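PDB 1QSD: tubulin-specific chaperone A, which binds beta-tubulin as a post-chaperonin folding cofactor and acts at an early step of the tubulin folding pathway. Local coordinates for residues T4-K9 and G85-S90; K11-L16 and E67-F72; Y22-L27 and R60-L65; D75-L80 and S94-A99. All blocks are in the same frame, centred on the assembly; numbering follows the deposited sequence.

In the fold
Interactions 2 and 3 hold the same two elements, the long antiparallel helices 5-39 and 45-81, at points about 14 Å apart between centres, and both reach the second subunit. Interaction 2 is buried and apolar, built round a phenylalanine; interaction 3 is partly buried and mixes leucines with a tyrosine and a glutamine. Interaction 4 brings in the short helix 90-104 and packs it on helix 45-81 through an isoleucine, touching interaction 2 through Leu13. Interaction 1 lies at the surface, where the loop before helix 90-104 meets the start of helix 5-39; there carboxylates and a hydroxyl replace most of the hydrocarbon.

Interaction 1 of 4, residues T4-K9 and G85-S90; sequences TQLDIK and GTEDVS
Glu87 carries most of this contact, stretching from the loop toward Thr4 and Asp7 at the start of helix 5-39. Its CG lies anti to the carbonyl carbon (chi1 -67°) and the chain stays extended beyond it, meeting Thr4 tip to tip. Thr4 OG1 donates to Glu87 OE1 at 2.6 Å, approaching on the syn side and 16° out of the carboxylate plane. The same hydroxyl accepts from Asp7 N at 3.2 Å, an ST motif that closes the first turn of the helix, so OG1 is held from two directions. The other oxygen, Glu87 OE2, comes within 2.9 Å of Asp7 OD2, with the two carboxylate planes nearly perpendicular. Two acceptors this close would repel, and the pair probably favours protonation of one of them. Nearer the backbone, Glu87 CB rests 3.8 Å from Leu6 CD2. An alanine here would keep that CB but would probably leave Thr4 OG1 without its acceptor, and the loop less firmly tied to the helix start. Next along, Asp88 turns to its own segment: OD1 takes Ser90 OG at 2.7 Å and also Ser90 N in an Asx turn. Val89 then offers CG1 to Leu6 CD2 at 4.0 Å, adding a small apolar patch beside the polar one. Val89 is also the N-cap residue of helix 90-104, while Leu6 continues onto Phe79 of helix 45-81 and onto Tyr83, whose hydroxyl bonds Glu87 N; the loop thus lies against the ends of both long helices just before the third begins.

Interaction 2 of 4, residues K11-L16 and E67-F72; sequences KALKRL and EKIREF
Leu16 lays its CD1 methyl over one face of the Phe72 ring, a CH-pi contact 3.5 Å from the ring centroid and 22° off its normal. The methyl is offset toward the rim, Phe72 CD2 being its closest ring atom at 3.3 Å. The chi1 of Leu16, -95°, is well away from a staggered value, consistent with tight packing against the ring; the same methyl also reaches Lys68 CB at 3.8 Å. The edge of the ring faces the backbone of the other helix, with Ala12 O 3.9 Å from Phe72 CD2, and Ala12 CB packs on the same ring carbon. Such interlocking belongs to an antiparallel helix pair, here with axes 9.6 Å apart, consistent with the four-helix bundle that the long helices of two subunits would make; Lys50 of the second subunit makes a cation-pi contact with Phe72, and Asp57 of that subunit a salt bridge with Lys68 NZ. Leu13, its CG anti to the backbone N (chi1 180°) and so brought nearer Ile69, slides past Phe72 and sets CD1 4.0 Å from Phe72 CB, with Ile69 CG2 at 4.2 Å from the same methyl. Ile69 CG1 in turn lies 4.0 Å from Leu16 CB.

Interaction 3 of 4, residues Y22-L27 and R60-L65; sequences YYQQEL and RLLPTL
At Tyr23 and Leu62, whose CA atoms are 7.8 Å apart, helices 5-39 and 45-81 run nearly antiparallel (159°), their local axes 10.8 Å from each other. The second is kinked where the N atoms of Leu62 and Pro63 make no bond to the preceding turn, the proline having no N-H to offer. Tyr23 directs its ring toward the other helix and is met at about a right angle by Leu61. Leu61 CD2 lies in the plane of the ring at its edge, 3.2 Å from Tyr23 CE2, and Leu61 CD1 comes just as near the same ring carbon. Both distances are short for carbon atoms and chi1 of Leu61 is -129°, so the exact placing of this side chain is doubtful. Leu65 CD2 adds a looser touch, 4.2 Å from Tyr23 CD2; Leu62 CD2 lies equally far from Tyr23 CB. On the other flank Leu62 CD1 touches both Leu27, 3.6 Å from its CD2, and the Gln24 amide, whose OE1 and NE2 are both 3.5 Å away; the bend of the Gln24 chain at chi2 (75°) turns CD out of an extended course. Gln24 NE2 has a weak hydrogen bond to Tyr66 OH. Leu61 packs on Leu61 of the second subunit and Glu26 OE2 bonds Tyr23 OH of that subunit, consistent with a four-helix bundle in which the long helix pairs of two subunits meet.

Interaction 4 of 4, residues D75-L80 and S94-A99; sequences DLEQFL and SAITSA
Helix 90-104 folds back along helix 45-81 as the third helix of the subunit, and Ile96 is the side chain it pushes between Leu76, Glu77 and Leu80. The two segments run roughly antiparallel, at 145°, and their axes are 10.5 Å apart at the closest point. Ile96 is stretched out, its CG1 anti to the carbonyl carbon and CD1 carried on outward (chi2 175°). The end methyl meets Leu80 tip to tip, with Ile96 CD1 3.5 Å from Leu80 CD1. On one flank Leu76 crosses it obliquely, bringing CD2 to 4.0 Å from Ile96 CG1; the same Leu76 methyl is 4.4 Å from Ala95 CB. Glu77 contributes chiefly hydrocarbon: its CG lies 3.7 Å from Ile96 CD1, while OE2 comes within 3.7 Å of Ile96 CG2. Replacing Ile96 with an alanine would remove all three branch atoms and is likely to open a gap facing Leu76, Glu77 and Leu80, weakening the hold on the third helix. Leu76 also packs on Leu13 and Ala95 on Lys14, both of helix 5-39, so the three helices converge here. No hydrogen bond or salt bridge joins the two segments; their attachment rests on the packing of methyl groups, which is only partly buried, with the Glu77 carboxylate at the margin, where OE2 still touches the CG2 methyl.

Interaction 1 of 4, residues T4-K9 and G85-S90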
# COMPACT_ATOMS: atom_id res chain seq x y z
N THR A 4 16.80 10.69 -20.30
CA THR A 4 17.02 9.71 -21.42
C THR A 4 16.10 8.54 -21.15
O THR A 4 15.71 8.32 -19.99
CB THR A 4 18.46 9.14 -21.45
OG1 THR A 4 18.70 8.42 -20.24
CG2 THR A 4 19.49 10.25 -21.59
N GLN A 5 15.76 7.81 -22.21
CA GLN A 5 14.90 6.65 -22.11
C GLN A 5 15.48 5.59 -21.16
O GLN A 5 14.75 4.97 -20.39
CB GLN A 5 14.62 6.07 -23.50
CG GLN A 5 13.46 5.09 -23.49
CD GLN A 5 13.05 4.63 -24.87
OE1 GLN A 5 11.95 4.10 -25.05
NE2 GLN A 5 13.94 4.80 -25.85
N LEU A 6 16.80 5.41 -21.19
CA LEU A 6 17.47 4.48 -20.30
C LEU A 6 17.15 4.85 -18.84
O LEU A 6 16.65 4.01 -18.07
CB LEU A 6 18.99 4.51 -20.52
CG LEU A 6 19.79 3.59 -19.57
CD1 LEU A 6 19.30 2.14 -19.72
CD2 LEU A 6 21.30 3.70 -19.83
N ASP A 7 17.44 6.10 -18.47
CA ASP A 7 17.20 6.58 -17.11
C ASP A 7 15.74 6.40 -16.67
O ASP A 7 15.47 6.09 -15.50
CB ASP A 7 17.58 8.06 -16.97
CG ASP A 7 19.05 8.33 -17.31
OD1 ASP A 7 19.37 9.49 -17.66
OD2 ASP A 7 19.87 7.39 -17.22
N ILE A 8 14.80 6.61 -17.60
CA ILE A 8 13.40 6.47 -17.27
C ILE A 8 13.09 5.02 -16.93
O ILE A 8 12.43 4.75 -15.91
CB ILE A 8 12.45 7.02 -18.40
CG1 ILE A 8 12.53 8.56 -18.45
CG2 ILE A 8 10.99 6.64 -18.11
CD1 ILE A 8 12.00 9.16 -19.76
N LYS A 9 13.55 4.08 -17.76
CA LYS A 9 13.33 2.65 -17.52
C LYS A 9 13.99 2.20 -16.22
O LYS A 9 13.36 1.54 -15.41
CB LYS A 9 13.80 1.81 -18.71
CG LYS A 9 12.97 2.07 -19.97
CD LYS A 9 13.34 1.16 -21.10
CE LYS A 9 12.56 1.54 -22.36
NZ LYS A 9 11.07 1.45 -22.18
N GLY A 85 23.99 3.49 -26.87
CA GLY A 85 24.34 4.79 -26.35
C GLY A 85 25.69 4.86 -25.65
O GLY A 85 26.46 3.90 -25.55
N THR A 86 25.93 6.01 -25.07
CA THR A 86 27.18 6.25 -24.39
C THR A 86 27.02 6.25 -22.86
O THR A 86 27.99 6.48 -22.13
CB THR A 86 27.79 7.58 -24.91
OG1 THR A 86 29.10 7.77 -24.35
CG2 THR A 86 26.87 8.77 -24.60
N GLU A 87 25.81 6.03 -22.35
CA GLU A 87 25.63 6.03 -20.90
C GLU A 87 26.19 4.76 -20.28
O GLU A 87 26.26 3.70 -20.91
CB GLU A 87 24.16 6.17 -20.51
CG GLU A 87 23.52 7.50 -20.84
CD GLU A 87 22.18 7.69 -20.12
OE1 GLU A 87 21.12 7.57 -20.76
OE2 GLU A 87 22.19 7.94 -18.89
N ASP A 88 26.58 4.90 -19.02
CA ASP A 88 27.12 3.81 -18.23
C ASP A 88 25.87 3.00 -17.84
O ASP A 88 24.93 3.56 -17.28
CB ASP A 88 27.79 4.44 -17.00
CG ASP A 88 28.27 3.43 -15.99
OD1 ASP A 88 28.21 2.22 -16.29
OD2 ASP A 88 28.71 3.87 -14.91
N VAL A 89 25.82 1.72 -18.20
CA VAL A 89 24.66 0.89 -17.86
C VAL A 89 24.79 0.04 -16.58
O VAL A 89 23.97 -0.87 -16.34
CB VAL A 89 24.26 -0.03 -19.04
CG1 VAL A 89 24.03 0.80 -20.28
CG2 VAL A 89 25.34 -1.07 -19.30
N SER A 90 25.75 0.37 -15.72
CA SER A 90 25.95 -0.38 -14.50
C SER A 90 24.74 -0.28 -13.58
O SER A 90 24.34 -1.27 -12.97
CB SER A 90 27.21 0.08 -13.78
OG SER A 90 28.31 0.04 -14.67

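Interaction 2 of 4, residues K11-L16 and E67-F72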
# COMPACT_ATOMS: atom_id res chain seq x y z
N LYS A 11 14.77 4.02 -13.49
CA LYS A 11 14.01 4.59 -12.38
C LYS A 11 12.65 3.93 -12.18
O LYS A 11 12.24 3.67 -11.04
CB LYS A 11 13.85 6.10 -12.55
CG LYS A 11 15.12 6.85 -12.23
CD LYS A 11 15.04 8.33 -12.57
CE LYS A 11 16.35 9.03 -12.23
NZ LYS A 11 16.37 10.46 -12.67
N ALA A 12 11.97 3.65 -13.28
CA ALA A 12 10.67 3.00 -13.22
C ALA A 12 10.82 1.72 -12.39
O ALA A 12 10.05 1.50 -11.44
CB ALA A 12 10.16 2.69 -14.62
N LEU A 13 11.85 0.92 -12.70
CA LEU A 13 12.09 -0.34 -12.02
C LEU A 13 12.54 -0.18 -10.57
O LEU A 13 12.03 -0.88 -9.68
CB LEU A 13 13.12 -1.18 -12.77
CG LEU A 13 13.47 -2.55 -12.14
CD1 LEU A 13 12.21 -3.47 -11.97
CD2 LEU A 13 14.53 -3.26 -12.99
N LYS A 14 13.49 0.72 -10.33
CA LYS A 14 13.99 0.97 -8.98
C LYS A 14 12.86 1.44 -8.05
O LYS A 14 12.83 1.11 -6.87
CB LYS A 14 15.15 1.98 -8.98
CG LYS A 14 16.38 1.49 -9.74
CD LYS A 14 17.69 2.19 -9.31
CE LYS A 14 18.92 1.40 -9.84
NZ LYS A 14 20.28 1.82 -9.35
N ARG A 15 11.92 2.20 -8.57
CA ARG A 15 10.85 2.67 -7.73
C ARG A 15 9.85 1.58 -7.42
O ARG A 15 9.29 1.51 -6.32
CB ARG A 15 10.23 3.94 -8.31
CG ARG A 15 11.32 5.06 -8.41
CD ARG A 15 12.28 5.04 -7.19
NE ARG A 15 13.44 5.94 -7.25
CZ ARG A 15 14.34 5.98 -8.24
NH1 ARG A 15 14.23 5.19 -9.30
NH2 ARG A 15 15.41 6.77 -8.12
N LEU A 16 9.73 0.63 -8.33
CA LEU A 16 8.83 -0.49 -8.09
C LEU A 16 9.42 -1.39 -7.00
O LEU A 16 8.71 -1.83 -6.09
CB LEU A 16 8.58 -1.30 -9.37
CG LEU A 16 7.33 -0.95 -10.16
CD1 LEU A 16 7.06 -2.02 -11.20
CD2 LEU A 16 6.16 -0.87 -9.21
N GLU A 67 4.15 -9.03 -10.53
CA GLU A 67 3.91 -9.14 -11.96
C GLU A 67 4.53 -7.91 -12.66
O GLU A 67 5.26 -8.05 -13.63
CB GLU A 67 2.40 -9.21 -12.25
CG GLU A 67 1.76 -10.57 -11.90
CD GLU A 67 0.22 -10.54 -11.85
OE1 GLU A 67 -0.38 -11.02 -10.84
OE2 GLU A 67 -0.40 -10.03 -12.82
N LYS A 68 4.28 -6.72 -12.11
CA LYS A 68 4.81 -5.47 -12.68
C LYS A 68 6.30 -5.32 -12.55
O LYS A 68 6.93 -4.72 -13.39
CB LYS A 68 4.08 -4.25 -12.13
CG LYS A 68 2.68 -4.16 -12.69
CD LYS A 68 1.99 -2.91 -12.28
CE LYS A 68 0.57 -2.92 -12.79
NZ LYS A 68 -0.18 -1.73 -12.26
N ILE A 69 6.87 -5.86 -11.49
CA ILE A 69 8.32 -5.83 -11.34
C ILE A 69 8.94 -6.69 -12.45
O ILE A 69 9.91 -6.29 -13.10
CB ILE A 69 8.75 -6.31 -9.93
CG1 ILE A 69 8.40 -5.23 -8.91
CG2 ILE A 69 10.24 -6.60 -9.88
CD1 ILE A 69 8.86 -5.55 -7.50
N ARG A 70 8.32 -7.84 -12.75
CA ARG A 70 8.83 -8.69 -13.80
C ARG A 70 8.72 -7.99 -15.16
O ARG A 70 9.70 -7.94 -15.90
CB ARG A 70 8.08 -10.01 -13.82
CG ARG A 70 8.57 -10.97 -14.87
CD ARG A 70 7.54 -12.01 -15.15
NE ARG A 70 8.18 -13.23 -15.62
CZ ARG A 70 8.56 -14.22 -14.82
NH1 ARG A 70 8.35 -14.14 -13.50
NH2 ARG A 70 9.13 -15.30 -15.33
N GLU A 71 7.55 -7.43 -15.48
CA GLU A 71 7.35 -6.70 -16.75
C GLU A 71 8.35 -5.57 -16.89
O GLU A 71 8.97 -5.40 -17.94
CB GLU A 71 5.95 -6.06 -16.81
CG GLU A 71 4.79 -7.03 -16.78
CD GLU A 71 3.45 -6.33 -16.67
OE1 GLU A 71 2.45 -7.04 -16.43
OE2 GLU A 71 3.38 -5.08 -16.81
N PHE A 72 8.50 -4.77 -15.84
CA PHE A 72 9.43 -3.66 -15.89
C PHE A 72 10.85 -4.18 -16.05
O PHE A 72 11.68 -3.56 -16.76
CB PHE A 72 9.30 -2.79 -14.66
CG PHE A 72 8.06 -1.93 -14.65
CD1 PHE A 72 6.87 -2.37 -15.24
CD2 PHE A 72 8.06 -0.69 -14.02
CE1 PHE A 72 5.71 -1.60 -15.20
CE2 PHE A 72 6.92 0.09 -13.96
CZ PHE A 72 5.73 -0.37 -14.55

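Interaction 3 of 4, residues Y22-L27 and R60-L65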
# COMPACT_ATOMS: atom_id res chain seq x y z
N TYR A 22 8.34 -1.27 0.84
CA TYR A 22 7.44 -0.48 1.67
C TYR A 22 6.23 -1.30 2.05
O TYR A 22 5.88 -1.41 3.22
CB TYR A 22 7.01 0.79 0.93
CG TYR A 22 8.04 1.89 0.98
CD1 TYR A 22 9.24 1.71 1.69
CD2 TYR A 22 7.81 3.13 0.37
CE1 TYR A 22 10.17 2.73 1.80
CE2 TYR A 22 8.74 4.16 0.48
CZ TYR A 22 9.93 3.96 1.20
OH TYR A 22 10.85 4.98 1.31
N TYR A 23 5.60 -1.92 1.05
CA TYR A 23 4.43 -2.75 1.26
C TYR A 23 4.76 -3.99 2.11
O TYR A 23 3.93 -4.47 2.88
CB TYR A 23 3.82 -3.16 -0.08
CG TYR A 23 3.04 -2.07 -0.80
CD1 TYR A 23 3.38 -0.71 -0.68
CD2 TYR A 23 1.95 -2.40 -1.61
CE1 TYR A 23 2.64 0.30 -1.36
CE2 TYR A 23 1.22 -1.41 -2.29
CZ TYR A 23 1.56 -0.07 -2.17
OH TYR A 23 0.78 0.83 -2.86
N GLN A 24 5.99 -4.48 1.99
CA GLN A 24 6.41 -5.65 2.75
C GLN A 24 6.56 -5.31 4.24
O GLN A 24 6.49 -6.20 5.09
CB GLN A 24 7.72 -6.21 2.20
CG GLN A 24 7.82 -7.75 2.23
CD GLN A 24 6.99 -8.45 1.15
OE1 GLN A 24 6.52 -9.58 1.35
NE2 GLN A 24 6.82 -7.80 0.00
N GLN A 25 6.78 -4.03 4.56
CA GLN A 25 6.90 -3.58 5.96
C GLN A 25 5.50 -3.57 6.59
O GLN A 25 5.32 -3.99 7.73
CB GLN A 25 7.44 -2.15 6.04
CG GLN A 25 8.77 -1.88 5.34
CD GLN A 25 9.10 -0.38 5.22
OE1 GLN A 25 10.27 0.01 5.29
NE2 GLN A 25 8.07 0.45 5.03
N GLU A 26 4.54 -3.02 5.84
CA GLU A 26 3.15 -2.93 6.27
C GLU A 26 2.63 -4.32 6.58
O GLU A 26 2.08 -4.56 7.65
CB GLU A 26 2.30 -2.30 5.15
CG GLU A 26 1.55 -1.03 5.55
CD GLU A 26 0.14 -1.29 6.08
OE1 GLU A 26 -0.08 -1.16 7.31
OE2 GLU A 26 -0.76 -1.61 5.26
N LEU A 27 2.83 -5.24 5.64
CA LEU A 27 2.40 -6.63 5.77
C LEU A 27 2.96 -7.30 7.03
O LEU A 27 2.23 -7.95 7.77
CB LEU A 27 2.82 -7.43 4.54
CG LEU A 27 2.23 -8.83 4.41
CD1 LEU A 27 0.71 -8.75 4.26
CD2 LEU A 27 2.83 -9.54 3.22
N ARG A 60 -3.25 -9.34 -1.01
CA ARG A 60 -3.69 -9.40 -2.41
C ARG A 60 -2.93 -8.42 -3.33
O ARG A 60 -2.77 -8.65 -4.53
CB ARG A 60 -5.22 -9.19 -2.47
CG ARG A 60 -5.70 -7.79 -2.89
CD ARG A 60 -7.10 -7.42 -2.36
NE ARG A 60 -8.08 -8.51 -2.45
CZ ARG A 60 -9.14 -8.62 -1.66
NH1 ARG A 60 -9.36 -7.71 -0.72
NH2 ARG A 60 -9.95 -9.67 -1.76
N LEU A 61 -2.39 -7.38 -2.71
CA LEU A 61 -1.63 -6.33 -3.38
C LEU A 61 -0.25 -6.76 -3.89
O LEU A 61 0.28 -6.19 -4.85
CB LEU A 61 -1.41 -5.19 -2.39
CG LEU A 61 -1.73 -3.75 -2.73
CD1 LEU A 61 -1.47 -2.97 -1.47
CD2 LEU A 61 -0.88 -3.24 -3.87
N LEU A 62 0.36 -7.72 -3.21
CA LEU A 62 1.69 -8.19 -3.58
C LEU A 62 1.82 -8.91 -4.91
O LEU A 62 2.72 -8.59 -5.68
CB LEU A 62 2.30 -9.02 -2.47
CG LEU A 62 2.69 -8.17 -1.26
CD1 LEU A 62 3.50 -9.01 -0.30
CD2 LEU A 62 3.51 -6.97 -1.71
N PRO A 63 0.93 -9.88 -5.20
CA PRO A 63 1.04 -10.59 -6.47
C PRO A 63 1.11 -9.66 -7.68
O PRO A 63 2.06 -9.74 -8.45
CB PRO A 63 -0.22 -11.45 -6.49
CG PRO A 63 -0.47 -11.71 -5.06
CD PRO A 63 -0.24 -10.36 -4.44
N THR A 64 0.15 -8.75 -7.80
CA THR A 64 0.11 -7.85 -8.95
C THR A 64 1.34 -6.98 -9.02
O THR A 64 1.79 -6.59 -10.11
CB THR A 64 -1.16 -6.97 -8.95
OG1 THR A 64 -1.40 -6.49 -7.62
CG2 THR A 64 -2.37 -7.79 -9.45
N LEU A 65 1.91 -6.72 -7.84
CA LEU A 65 3.11 -5.90 -7.71
C LEU A 65 4.33 -6.66 -8.24
O LEU A 65 5.22 -6.06 -8.86
CB LEU A 65 3.32 -5.51 -6.25
CG LEU A 65 4.47 -4.57 -5.94
CD1 LEU A 65 4.42 -3.33 -6.84
CD2 LEU A 65 4.40 -4.19 -4.51

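Interaction 4 of 4, residues D75-L80 and S94-A99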
# COMPACT_ATOMS: atom_id res chain seq x y z
N ASP A 75 11.32 -5.33 -19.67
CA ASP A 75 11.37 -4.19 -20.55
C ASP A 75 12.78 -3.61 -20.54
O ASP A 75 13.34 -3.32 -21.59
CB ASP A 75 10.36 -3.13 -20.10
CG ASP A 75 10.26 -1.97 -21.08
OD1 ASP A 75 10.34 -0.81 -20.62
OD2 ASP A 75 10.12 -2.22 -22.30
N LEU A 76 13.35 -3.49 -19.35
CA LEU A 76 14.70 -2.96 -19.21
C LEU A 76 15.73 -3.91 -19.83
O LEU A 76 16.64 -3.47 -20.53
CB LEU A 76 15.00 -2.65 -17.73
CG LEU A 76 16.33 -2.01 -17.32
CD1 LEU A 76 16.67 -0.83 -18.22
CD2 LEU A 76 16.29 -1.58 -15.84
N GLU A 77 15.58 -5.21 -19.59
CA GLU A 77 16.48 -6.21 -20.14
C GLU A 77 16.42 -6.17 -21.67
O GLU A 77 17.45 -6.20 -22.33
CB GLU A 77 16.08 -7.61 -19.66
CG GLU A 77 16.22 -7.85 -18.15
CD GLU A 77 15.88 -9.30 -17.72
OE1 GLU A 77 14.71 -9.71 -17.86
OE2 GLU A 77 16.79 -10.01 -17.24
N GLN A 78 15.23 -6.11 -22.24
CA GLN A 78 15.10 -6.05 -23.69
C GLN A 78 15.72 -4.77 -24.28
O GLN A 78 16.40 -4.80 -25.31
CB GLN A 78 13.63 -6.18 -24.10
CG GLN A 78 13.43 -6.53 -25.58
CD GLN A 78 13.84 -7.98 -25.98
OE1 GLN A 78 13.46 -8.46 -27.06
NE2 GLN A 78 14.59 -8.68 -25.12
N PHE A 79 15.52 -3.64 -23.60
CA PHE A 79 16.07 -2.37 -24.06
C PHE A 79 17.61 -2.46 -24.13
O PHE A 79 18.21 -2.06 -25.11
CB PHE A 79 15.62 -1.26 -23.10
CG PHE A 79 16.18 0.10 -23.41
CD1 PHE A 79 15.59 0.92 -24.36
CD2 PHE A 79 17.30 0.58 -22.72
CE1 PHE A 79 16.10 2.21 -24.62
CE2 PHE A 79 17.82 1.87 -22.98
CZ PHE A 79 17.22 2.68 -23.92
N LEU A 80 18.22 -3.06 -23.11
CA LEU A 80 19.65 -3.19 -23.04
C LEU A 80 20.28 -4.07 -24.12
O LEU A 80 21.41 -3.82 -24.53
CB LEU A 80 20.08 -3.68 -21.66
CG LEU A 80 19.96 -2.68 -20.51
CD1 LEU A 80 20.23 -3.40 -19.17
CD2 LEU A 80 20.95 -1.52 -20.72
N SER A 94 22.43 -3.37 -12.26
CA SER A 94 22.26 -3.47 -10.83
C SER A 94 20.78 -3.48 -10.48
O SER A 94 20.34 -4.25 -9.62
CB SER A 94 22.95 -2.27 -10.16
OG SER A 94 23.12 -2.48 -8.77
N ALA A 95 19.99 -2.66 -11.17
CA ALA A 95 18.56 -2.61 -10.92
C ALA A 95 17.96 -3.96 -11.27
O ALA A 95 17.12 -4.47 -10.53
CB ALA A 95 17.92 -1.51 -11.76
N ILE A 96 18.38 -4.52 -12.41
CA ILE A 96 17.88 -5.83 -12.92
C ILE A 96 18.15 -7.00 -11.96
O ILE A 96 17.30 -7.86 -11.76
CB ILE A 96 18.49 -6.18 -14.31
CG1 ILE A 96 17.96 -5.20 -15.36
CG2 ILE A 96 18.14 -7.64 -14.70
CD1 ILE A 96 18.56 -5.36 -16.74
N THR A 97 19.35 -6.99 -11.39
CA THR A 97 19.79 -7.99 -10.43
C THR A 97 18.96 -7.94 -9.15
O THR A 97 18.48 -8.98 -8.70
CB THR A 97 21.28 -7.81 -10.13
OG1 THR A 97 22.02 -8.16 -11.30
CG2 THR A 97 21.73 -8.70 -8.95
N SER A 98 18.74 -6.75 -8.60
CA SER A 98 17.93 -6.63 -7.40
C SER A 98 16.50 -7.10 -7.63
O SER A 98 15.90 -7.77 -6.78
CB SER A 98 17.92 -5.19 -6.90
OG SER A 98 19.19 -4.84 -6.41
N ALA A 99 15.95 -6.75 -8.78
CA ALA A 99 14.59 -7.14 -9.12
C ALA A 99 14.49 -8.67 -9.24
O ALA A 99 13.49 -9.27 -8.81
CB ALA A 99 14.14 -6.48 -10.43